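Local coordinates for protein endoglucanase (Ruminococcus champanellensis, PDB 6WQV) that is a broad-specificity family 5 endoglucanase that probably hydrolyses internal beta-1,4 linkages of cellulose and perhaps xylan, at residues P7-R12 / S152-H156; P46-E50 / D93-R99; N186-Q190 / D224-T229. Where two conformers were deposited one is given. Residues are numbered along the deposited sequence.

Interaction 1: residues P7-R12 / S152-H156; sequences PPTQMR and SYDEH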
loop_
_atom_site.group_PDB
_atom_site.type_symbol
_atom_site.label_atom_id
_atom_site.label_comp_id
_atom_site.label_asym_id
_atom_site.label_seq_id
_atom_site.Cartn_x
_atom_site.Cartn_y
_atom_site.Cartn_z
ATOM N N PRO A 7 -16.641 7.860 -20.878
ATOM C CA PRO A 7 -17.740 7.061 -20.317
ATOM C C PRO A 7 -17.215 5.956 -19.407
ATOM O O PRO A 7 -16.027 5.639 -19.468
ATOM C CB PRO A 7 -18.423 6.478 -21.558
ATOM C CG PRO A 7 -17.348 6.436 -22.600
ATOM C CD PRO A 7 -16.448 7.619 -22.322
ATOM N N PRO A 8 -18.082 5.375 -18.580
ATOM C CA PRO A 8 -17.609 4.369 -17.618
ATOM C C PRO A 8 -17.256 3.059 -18.308
ATOM O O PRO A 8 -17.983 2.579 -19.181
ATOM C CB PRO A 8 -18.799 4.201 -16.665
ATOM C CG PRO A 8 -20.012 4.515 -17.530
ATOM C CD PRO A 8 -19.549 5.544 -18.551
ATOM N N THR A 9 -16.116 2.494 -17.922
ATOM C CA THR A 9 -15.769 1.149 -18.361
ATOM C C THR A 9 -16.717 0.157 -17.702
ATOM O O THR A 9 -17.000 0.249 -16.502
ATOM C CB THR A 9 -14.329 0.821 -17.958
ATOM O OG1 THR A 9 -13.437 1.801 -18.504
ATOM C CG2 THR A 9 -13.925 -0.564 -18.462
ATOM N N GLN A 10 -17.230 -0.785 -18.491
ATOM C CA GLN A 10 -18.147 -1.773 -17.941
ATOM C C GLN A 10 -17.481 -2.481 -16.772
ATOM O O GLN A 10 -16.318 -2.888 -16.855
ATOM C CB GLN A 10 -18.555 -2.795 -18.995
ATOM C CG GLN A 10 -19.554 -3.824 -18.463
ATOM C CD GLN A 10 -20.740 -3.188 -17.749
ATOM O OE1 GLN A 10 -20.954 -3.414 -16.557
ATOM N NE2 GLN A 10 -21.517 -2.394 -18.477
ATOM N N MET A 11 -18.223 -2.633 -15.679
ATOM C CA MET A 11 -17.642 -3.050 -14.417
ATOM C C MET A 11 -18.409 -4.221 -13.833
ATOM O O MET A 11 -19.642 -4.202 -13.777
ATOM C CB MET A 11 -17.673 -1.893 -13.426
ATOM C CG MET A 11 -17.014 -2.198 -12.122
ATOM S SD MET A 11 -17.062 -0.703 -11.139
ATOM C CE MET A 11 -16.325 -1.299 -9.627
ATOM N N ARG A 12 -17.666 -5.229 -13.382
ATOM C CA ARG A 12 -18.260 -6.340 -12.657
ATOM C C ARG A 12 -18.503 -5.896 -11.222
ATOM O O ARG A 12 -17.665 -5.217 -10.624
ATOM C CB ARG A 12 -17.309 -7.535 -12.650
ATOM C CG ARG A 12 -17.089 -8.179 -14.012
ATOM C CD ARG A 12 -16.194 -9.418 -13.888
ATOM N NE ARG A 12 -14.835 -9.040 -13.513
ATOM C CZ ARG A 12 -13.974 -9.818 -12.862
ATOM N NH1 ARG A 12 -14.317 -11.044 -12.485
ATOM N NH2 ARG A 12 -12.766 -9.355 -12.579
ATOM N N SER A 152 -13.999 6.295 -13.928
ATOM C CA SER A 152 -14.465 5.477 -15.040
ATOM C C SER A 152 -13.844 4.086 -15.063
ATOM O O SER A 152 -14.313 3.229 -15.822
ATOM C CB SER A 152 -14.169 6.177 -16.373
ATOM O OG SER A 152 -12.772 6.330 -16.571
ATOM N N TYR A 153 -12.812 3.842 -14.266
ATOM C CA TYR A 153 -12.124 2.557 -14.282
ATOM C C TYR A 153 -13.005 1.449 -13.711
ATOM O O TYR A 153 -13.909 1.695 -12.907
ATOM C CB TYR A 153 -10.808 2.665 -13.505
ATOM C CG TYR A 153 -9.762 3.474 -14.232
ATOM C CD1 TYR A 153 -9.909 4.841 -14.432
ATOM C CD2 TYR A 153 -8.629 2.866 -14.734
ATOM C CE1 TYR A 153 -8.954 5.569 -15.109
ATOM C CE2 TYR A 153 -7.665 3.585 -15.408
ATOM C CZ TYR A 153 -7.833 4.938 -15.592
ATOM O OH TYR A 153 -6.883 5.671 -16.265
ATOM N N ASP A 154 -12.744 0.210 -14.145
ATOM C CA ASP A 154 -13.567 -0.923 -13.736
ATOM C C ASP A 154 -13.054 -1.496 -12.410
ATOM O O ASP A 154 -12.307 -0.838 -11.680
ATOM C CB ASP A 154 -13.726 -1.941 -14.878
ATOM C CG ASP A 154 -12.452 -2.701 -15.202
ATOM O OD1 ASP A 154 -11.510 -2.744 -14.383
ATOM O OD2 ASP A 154 -12.417 -3.279 -16.312
ATOM N N GLU A 155 -13.470 -2.721 -12.078
ATOM C CA GLU A 155 -13.186 -3.303 -10.772
ATOM C C GLU A 155 -11.709 -3.588 -10.566
ATOM O O GLU A 155 -11.301 -3.888 -9.436
ATOM C CB GLU A 155 -14.012 -4.579 -10.574
ATOM C CG GLU A 155 -13.549 -5.793 -11.369
ATOM C CD GLU A 155 -13.968 -5.772 -12.830
ATOM O OE1 GLU A 155 -14.680 -4.842 -13.267
ATOM O OE2 GLU A 155 -13.581 -6.706 -13.557
ATOM N N HIS A 156 -10.895 -3.503 -11.619
ATOM C CA HIS A 156 -9.476 -3.755 -11.443
ATOM C C HIS A 156 -8.782 -2.642 -10.676
ATOM O O HIS A 156 -7.682 -2.860 -10.170
ATOM C CB HIS A 156 -8.784 -3.965 -12.785
ATOM C CG HIS A 156 -9.127 -5.262 -13.439
ATOM N ND1 HIS A 156 -10.241 -5.422 -14.233
ATOM C CD2 HIS A 156 -8.503 -6.462 -13.415
ATOM C CE1 HIS A 156 -10.284 -6.665 -14.678
ATOM N NE2 HIS A 156 -9.245 -7.318 -14.192
HETATM O O HOH W 1 -11.298 4.131 -17.879
HETATM O O HOH W 2 -14.044 -3.625 -18.448
#
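How a chain end without regular structure can be held against a folded domain is well illustrated where 7-12 runs beside 152-156. Ser152 opens the contact with its backbone: Ser152 O accepts from Thr9 N at 2.9 Å. Its side chain adds a water-mediated link, because one water lies 3.0 Å from Ser152 OG and 3.2 Å from Thr9 OG1, while Ser152 CB touches Pro7 O at 3.6 Å. The CA-to-CB bond of Tyr153 points away from 7-12, and its hydroxyl bonds to Asn105 of helix 94-108. Asp154 comes next, its CB 3.4 Å from Gln10 O; a second water lies 2.9 Å from Gln10 O and 2.7 Å from Asp154 OD2, bridging the two segments. The other carboxylate oxygen folds back on its own loop, Asp154 OD1 taking His156 N at 2.9 Å in an Asx turn and His156 ND1 at 3.0 Å. In the TIM barrel of this glycoside hydrolase, the turn belongs to the connection between helix 129-149 and strand 157-160, at the N-terminal end of the barrel strands. Glu155, buried and pointing toward 7-12, makes the salt bridge of the contact: Glu155 OE2 lies 2.6 Å from Arg12 NE, with Arg12 NH2 adding a bond of 2.9 Å to the same oxygen, while Glu155 OE1 receives Arg12 N at 3.0 Å. The remaining guanidinium nitrogen, Arg12 NH1, pairs with Glu22 of helix 16-22. On the backbone side of Glu155, Met11 CG rests 3.6 Å from Glu155 N. His156 closes the segment, with His156 CE1 4.2 Å from Arg12 NH2 and its ring against Tyr113.

Interaction 2: residues P46-E50 / D93-R99; sequences PAQSE and DEAWMNR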
loop_
_atom_site.group_PDB
_atom_site.type_symbol
_atom_site.label_atom_id
_atom_site.label_comp_id
_atom_site.label_asym_id
_atom_site.label_seq_id
_atom_site.Cartn_x
_atom_site.Cartn_y
_atom_site.Cartn_z
ATOM N N PRO A 46 6.824 16.745 -11.830
ATOM C CA PRO A 46 6.591 15.291 -11.761
ATOM C C PRO A 46 7.866 14.480 -11.924
ATOM O O PRO A 46 8.070 13.502 -11.195
ATOM C CB PRO A 46 5.570 15.045 -12.882
ATOM C CG PRO A 46 4.810 16.365 -12.972
ATOM C CD PRO A 46 5.850 17.439 -12.696
ATOM N N ALA A 47 8.749 14.880 -12.839
ATOM C CA ALA A 47 9.974 14.118 -13.052
ATOM C C ALA A 47 10.910 14.240 -11.854
ATOM O O ALA A 47 11.553 13.259 -11.459
ATOM C CB ALA A 47 10.661 14.578 -14.338
ATOM N N GLN A 48 11.001 15.432 -11.261
ATOM C CA GLN A 48 11.857 15.605 -10.091
ATOM C C GLN A 48 11.400 14.726 -8.934
ATOM O O GLN A 48 12.226 14.177 -8.197
ATOM C CB GLN A 48 11.885 17.075 -9.674
ATOM C CG GLN A 48 12.720 17.937 -10.599
ATOM C CD GLN A 48 12.558 19.426 -10.360
ATOM O OE1 GLN A 48 11.537 19.885 -9.842
ATOM N NE2 GLN A 48 13.565 20.191 -10.746
ATOM N N SER A 49 10.086 14.591 -8.749
ATOM C CA SER A 49 9.572 13.727 -7.692
ATOM C C SER A 49 9.835 12.256 -7.998
ATOM O O SER A 49 10.372 11.520 -7.163
ATOM C CB SER A 49 8.066 13.938 -7.526
ATOM O OG SER A 49 7.763 15.230 -7.034
ATOM N N GLU A 50 9.440 11.804 -9.192
ATOM C CA GLU A 50 9.473 10.379 -9.487
ATOM C C GLU A 50 10.885 9.815 -9.406
ATOM O O GLU A 50 11.059 8.641 -9.052
ATOM C CB GLU A 50 8.858 10.127 -10.868
ATOM C CG GLU A 50 8.776 8.652 -11.259
ATOM C CD GLU A 50 7.880 8.377 -12.465
ATOM O OE1 GLU A 50 7.218 9.312 -12.976
ATOM O OE2 GLU A 50 7.834 7.201 -12.901
ATOM N N ASP A 93 -1.828 19.444 -8.705
ATOM C CA ASP A 93 -1.177 19.832 -9.950
ATOM C C ASP A 93 -1.604 18.925 -11.097
ATOM O O ASP A 93 -1.495 17.699 -11.016
ATOM C CB ASP A 93 0.336 19.740 -9.722
ATOM C CG ASP A 93 1.150 20.193 -10.908
ATOM O OD1 ASP A 93 0.958 21.339 -11.367
ATOM O OD2 ASP A 93 2.011 19.406 -11.358
ATOM N N GLU A 94 -2.094 19.548 -12.172
ATOM C CA GLU A 94 -2.596 18.782 -13.311
ATOM C C GLU A 94 -1.519 17.879 -13.910
ATOM O O GLU A 94 -1.801 16.731 -14.276
ATOM C CB GLU A 94 -3.139 19.735 -14.374
ATOM C CG GLU A 94 -3.791 19.048 -15.549
ATOM C CD GLU A 94 -5.124 18.421 -15.197
ATOM O OE1 GLU A 94 -5.545 18.514 -14.022
ATOM O OE2 GLU A 94 -5.748 17.834 -16.103
ATOM N N ALA A 95 -0.289 18.387 -14.053
ATOM C CA ALA A 95 0.771 17.572 -14.639
ATOM C C ALA A 95 1.038 16.332 -13.798
ATOM O O ALA A 95 1.346 15.259 -14.333
ATOM C CB ALA A 95 2.051 18.393 -14.791
ATOM N N TRP A 96 0.930 16.457 -12.478
ATOM C CA TRP A 96 1.121 15.303 -11.609
ATOM C C TRP A 96 -0.013 14.309 -11.772
ATOM O O TRP A 96 0.217 13.106 -11.894
ATOM C CB TRP A 96 1.190 15.761 -10.162
ATOM C CG TRP A 96 1.425 14.659 -9.185
ATOM C CD1 TRP A 96 0.567 14.217 -8.216
ATOM C CD2 TRP A 96 2.609 13.869 -9.061
ATOM N NE1 TRP A 96 1.148 13.200 -7.502
ATOM C CE2 TRP A 96 2.404 12.968 -8.005
ATOM C CE3 TRP A 96 3.823 13.840 -9.745
ATOM C CZ2 TRP A 96 3.364 12.048 -7.611
ATOM C CZ3 TRP A 96 4.776 12.930 -9.358
ATOM C CH2 TRP A 96 4.545 12.045 -8.297
ATOM N N MET A 97 -1.257 14.799 -11.749
ATOM C CA MET A 97 -2.387 13.899 -11.928
ATOM C C MET A 97 -2.275 13.149 -13.248
ATOM O O MET A 97 -2.572 11.953 -13.309
ATOM C CB MET A 97 -3.701 14.677 -11.839
ATOM C CG MET A 97 -4.940 13.794 -11.847
ATOM S SD MET A 97 -5.151 12.808 -10.343
ATOM C CE MET A 97 -5.980 13.952 -9.243
ATOM N N ASN A 98 -1.812 13.833 -14.307
ATOM C CA ASN A 98 -1.657 13.189 -15.609
ATOM C C ASN A 98 -0.617 12.079 -15.546
ATOM O O ASN A 98 -0.813 11.000 -16.119
ATOM C CB ASN A 98 -1.249 14.207 -16.677
ATOM C CG ASN A 98 -2.367 15.160 -17.056
ATOM O OD1 ASN A 98 -3.531 14.939 -16.726
ATOM N ND2 ASN A 98 -2.018 16.226 -17.762
ATOM N N ARG A 99 0.504 12.325 -14.869
ATOM C CA ARG A 99 1.525 11.287 -14.765
ATOM C C ARG A 99 1.028 10.102 -13.950
ATOM O O ARG A 99 1.270 8.943 -14.315
ATOM C CB ARG A 99 2.812 11.861 -14.169
ATOM C CG ARG A 99 3.911 10.828 -13.988
ATOM C CD ARG A 99 4.278 10.130 -15.287
ATOM N NE ARG A 99 5.286 9.106 -15.032
ATOM C CZ ARG A 99 5.581 8.108 -15.861
ATOM N NH1 ARG A 99 4.951 7.972 -17.015
ATOM N NH2 ARG A 99 6.508 7.228 -15.511
#
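Pro46, Trp96 and Glu50 bury the most surface here, and together they show how a short helix can be seated on a longer one by an apolar wedge next to an ion pair. The proline, in the first turn of helix 46-50, points toward helix 94-99. Pro46 CG lies 3.9 Å from Ala95 CB, and Pro46 CB lies 3.8 Å from Trp96 CE3, so the proline meets the small alanine methyl and, with its CA, the edge of the six-membered part of the indole. Trp96 reaches across to touch Ser49 too, with Ser49 CB 3.9 Å from Trp96 CZ3. One turn on from Pro46, the extended Glu50 makes a two-pronged salt bridge with Arg99: Arg99 NE to Glu50 OE1 is 2.8 Å and Arg99 NH2 to Glu50 OE2 is 2.9 Å, at the edge of the guanidinium. The short axes approach to 10.5 Å and cross at -55°. Asp93 N-caps the second helix through a weak bond, Asp93 OD2 to Trp96 N at 3.3 Å. Beyond the pair, His83 stacks on Trp96 and Thr58 bonds to both charged partners, tying helix 94-108 to the loops that follow strand 73-76 and helix 46-50.

Interaction 3: residues N186-Q190 / D224-T229; sequences NSYNQ and DFVLPT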
loop_
_atom_site.group_PDB
_atom_site.type_symbol
_atom_site.label_atom_id
_atom_site.label_comp_id
_atom_site.label_asym_id
_atom_site.label_seq_id
_atom_site.Cartn_x
_atom_site.Cartn_y
_atom_site.Cartn_z
ATOM N N ASN A 186 -10.175 6.366 12.668
ATOM C CA ASN A 186 -11.467 5.840 12.238
ATOM C C ASN A 186 -12.286 6.913 11.524
ATOM O O ASN A 186 -12.994 6.622 10.555
ATOM C CB ASN A 186 -12.247 5.264 13.417
ATOM C CG ASN A 186 -11.602 4.023 13.997
ATOM O OD1 ASN A 186 -10.950 3.253 13.287
ATOM N ND2 ASN A 186 -11.781 3.820 15.296
ATOM N N SER A 187 -12.228 8.157 12.011
ATOM C CA SER A 187 -12.917 9.254 11.337
ATOM C C SER A 187 -12.350 9.489 9.942
ATOM O O SER A 187 -13.103 9.700 8.983
ATOM C CB SER A 187 -12.794 10.528 12.176
ATOM O OG SER A 187 -13.426 11.633 11.553
ATOM N N TYR A 188 -11.022 9.467 9.815
ATOM C CA TYR A 188 -10.396 9.699 8.516
ATOM C C TYR A 188 -10.782 8.616 7.513
ATOM O O TYR A 188 -11.077 8.917 6.349
ATOM C CB TYR A 188 -8.874 9.759 8.672
ATOM C CG TYR A 188 -8.321 10.921 9.490
ATOM C CD1 TYR A 188 -9.100 12.028 9.815
ATOM C CD2 TYR A 188 -7.004 10.904 9.935
ATOM C CE1 TYR A 188 -8.575 13.087 10.563
ATOM C CE2 TYR A 188 -6.470 11.961 10.674
ATOM C CZ TYR A 188 -7.260 13.046 10.984
ATOM O OH TYR A 188 -6.761 14.094 11.725
ATOM N N ASN A 189 -10.783 7.347 7.939
ATOM C CA ASN A 189 -11.201 6.283 7.028
ATOM C C ASN A 189 -12.665 6.449 6.632
ATOM O O ASN A 189 -13.034 6.206 5.472
ATOM C CB ASN A 189 -10.974 4.906 7.655
ATOM C CG ASN A 189 -9.545 4.437 7.539
ATOM O OD1 ASN A 189 -8.844 4.786 6.590
ATOM N ND2 ASN A 189 -9.105 3.637 8.503
ATOM N N GLN A 190 -13.519 6.850 7.583
ATOM C CA GLN A 190 -14.931 7.057 7.274
ATOM C C GLN A 190 -15.105 8.184 6.263
ATOM O O GLN A 190 -15.899 8.071 5.318
ATOM C CB GLN A 190 -15.713 7.359 8.553
ATOM C CG GLN A 190 -17.200 7.501 8.320
ATOM C CD GLN A 190 -17.847 6.191 7.906
ATOM O OE1 GLN A 190 -18.005 5.280 8.720
ATOM N NE2 GLN A 190 -18.212 6.086 6.629
ATOM N N ASP A 224 -9.263 -1.103 18.718
ATOM C CA ASP A 224 -9.782 0.252 18.574
ATOM C C ASP A 224 -10.202 0.590 17.152
ATOM O O ASP A 224 -10.718 1.688 16.919
ATOM C CB ASP A 224 -8.732 1.272 19.041
ATOM C CG ASP A 224 -8.579 1.310 20.548
ATOM O OD1 ASP A 224 -9.140 0.425 21.233
ATOM O OD2 ASP A 224 -7.898 2.231 21.051
ATOM N N PHE A 225 -9.979 -0.317 16.195
ATOM C CA PHE A 225 -10.326 -0.091 14.803
ATOM C C PHE A 225 -11.819 -0.305 14.568
ATOM O O PHE A 225 -12.410 -1.263 15.063
ATOM C CB PHE A 225 -9.525 -1.060 13.919
ATOM C CG PHE A 225 -9.831 -0.950 12.445
ATOM C CD1 PHE A 225 -9.215 0.008 11.663
ATOM C CD2 PHE A 225 -10.724 -1.825 11.841
ATOM C CE1 PHE A 225 -9.498 0.111 10.315
ATOM C CE2 PHE A 225 -11.007 -1.724 10.494
ATOM C CZ PHE A 225 -10.399 -0.752 9.735
ATOM N N VAL A 226 -12.417 0.596 13.788
ATOM C CA VAL A 226 -13.810 0.496 13.358
ATOM C C VAL A 226 -13.825 0.534 11.831
ATOM O O VAL A 226 -13.363 1.506 11.228
ATOM C CB VAL A 226 -14.656 1.648 13.930
ATOM C CG1 VAL A 226 -16.073 1.620 13.361
ATOM C CG2 VAL A 226 -14.704 1.599 15.452
ATOM N N LEU A 227 -14.354 -0.513 11.208
ATOM C CA LEU A 227 -14.496 -0.482 9.754
ATOM C C LEU A 227 -15.536 0.571 9.385
ATOM O O LEU A 227 -16.615 0.603 9.995
ATOM C CB LEU A 227 -14.935 -1.848 9.238
ATOM C CG LEU A 227 -14.766 -2.113 7.741
ATOM C CD1 LEU A 227 -13.309 -2.216 7.346
ATOM C CD2 LEU A 227 -15.550 -3.376 7.369
ATOM N N PRO A 228 -15.259 1.444 8.413
ATOM C CA PRO A 228 -16.247 2.468 8.043
ATOM C C PRO A 228 -17.594 1.865 7.673
ATOM O O PRO A 228 -17.679 0.754 7.142
ATOM C CB PRO A 228 -15.614 3.156 6.827
ATOM C CG PRO A 228 -14.183 2.934 6.966
ATOM C CD PRO A 228 -13.996 1.614 7.676
ATOM N N THR A 229 -18.654 2.612 7.971
ATOM C CA THR A 229 -19.972 2.308 7.433
ATOM C C THR A 229 -19.991 2.664 5.953
ATOM O O THR A 229 -19.496 3.717 5.547
ATOM C CB THR A 229 -21.021 3.128 8.181
ATOM O OG1 THR A 229 -21.013 2.764 9.568
ATOM C CG2 THR A 229 -22.430 2.903 7.626
HETATM O O HOH W 3 -11.122 2.969 10.502
HETATM O O HOH W 4 -14.356 4.118 10.548
#
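Two carboxamide side chains, one helical turn apart, read the backbone of a passing loop. Asn186, in an m rotamer with chi2 of -31°, presents the polar end of its amide to 224-226: Asn186 ND2 donates to Asp224 O at 2.9 Å while Asn186 OD1 accepts from Val226 N at 3.1 Å. Gln190 does likewise with both backbone groups of a single residue, Thr229, using a longer, bent side chain. Its t and p angles for chi1 and chi2, followed by chi3 of 72°, curl the amide round to the loop, where Gln190 OE1 receives Thr229 N at 2.8 Å and Gln190 NE2 gives to Thr229 O at 2.9 Å. In barrel terms, helix 179-197 precedes strand 208-211, and the loop 224-229 leads toward the next strand, 236-241, so the amides join the outer helix to an approach to the barrel wall. Between them Pro228, with its C-gamma exo pucker, sets CG 3.8 Å from Asn189 CB. Asn189, also m at chi1, directs its amide inward to Pro211 O; Asn189 ND2 also donates at 2.9 Å to a water that lies 2.8 Å from both Asn186 OD1 and Val226 O. The t rotamer of Phe225 carries its ring to Asn189, with Phe225 CE1 4.0 Å from Asn189 ND2, and onto Val210 and Val238.

How the interactions relate
The three contacts sit at separate places on one TIM barrel and do not touch: interactions 1 and 2 have centres 24 Å apart and nearest atoms about 8 Å apart, while interaction 3 stays about 16 and 17 Å, nearest atoms, from interactions 1 and 2. In sequence, interaction 2 falls wholly between the two segments of interaction 1, and interaction 3 follows both. Helix 94-108 is shared ground, since it carries one segment of interaction 2 near its start and meets Tyr153 and His156 of interaction 1 farther along. Interaction 2 is still well short of the glycan, the side chain of Ser49 being about 12 Å from a bound beta-D-glucopyranose; none of the contact residues belongs to the glycan pocket.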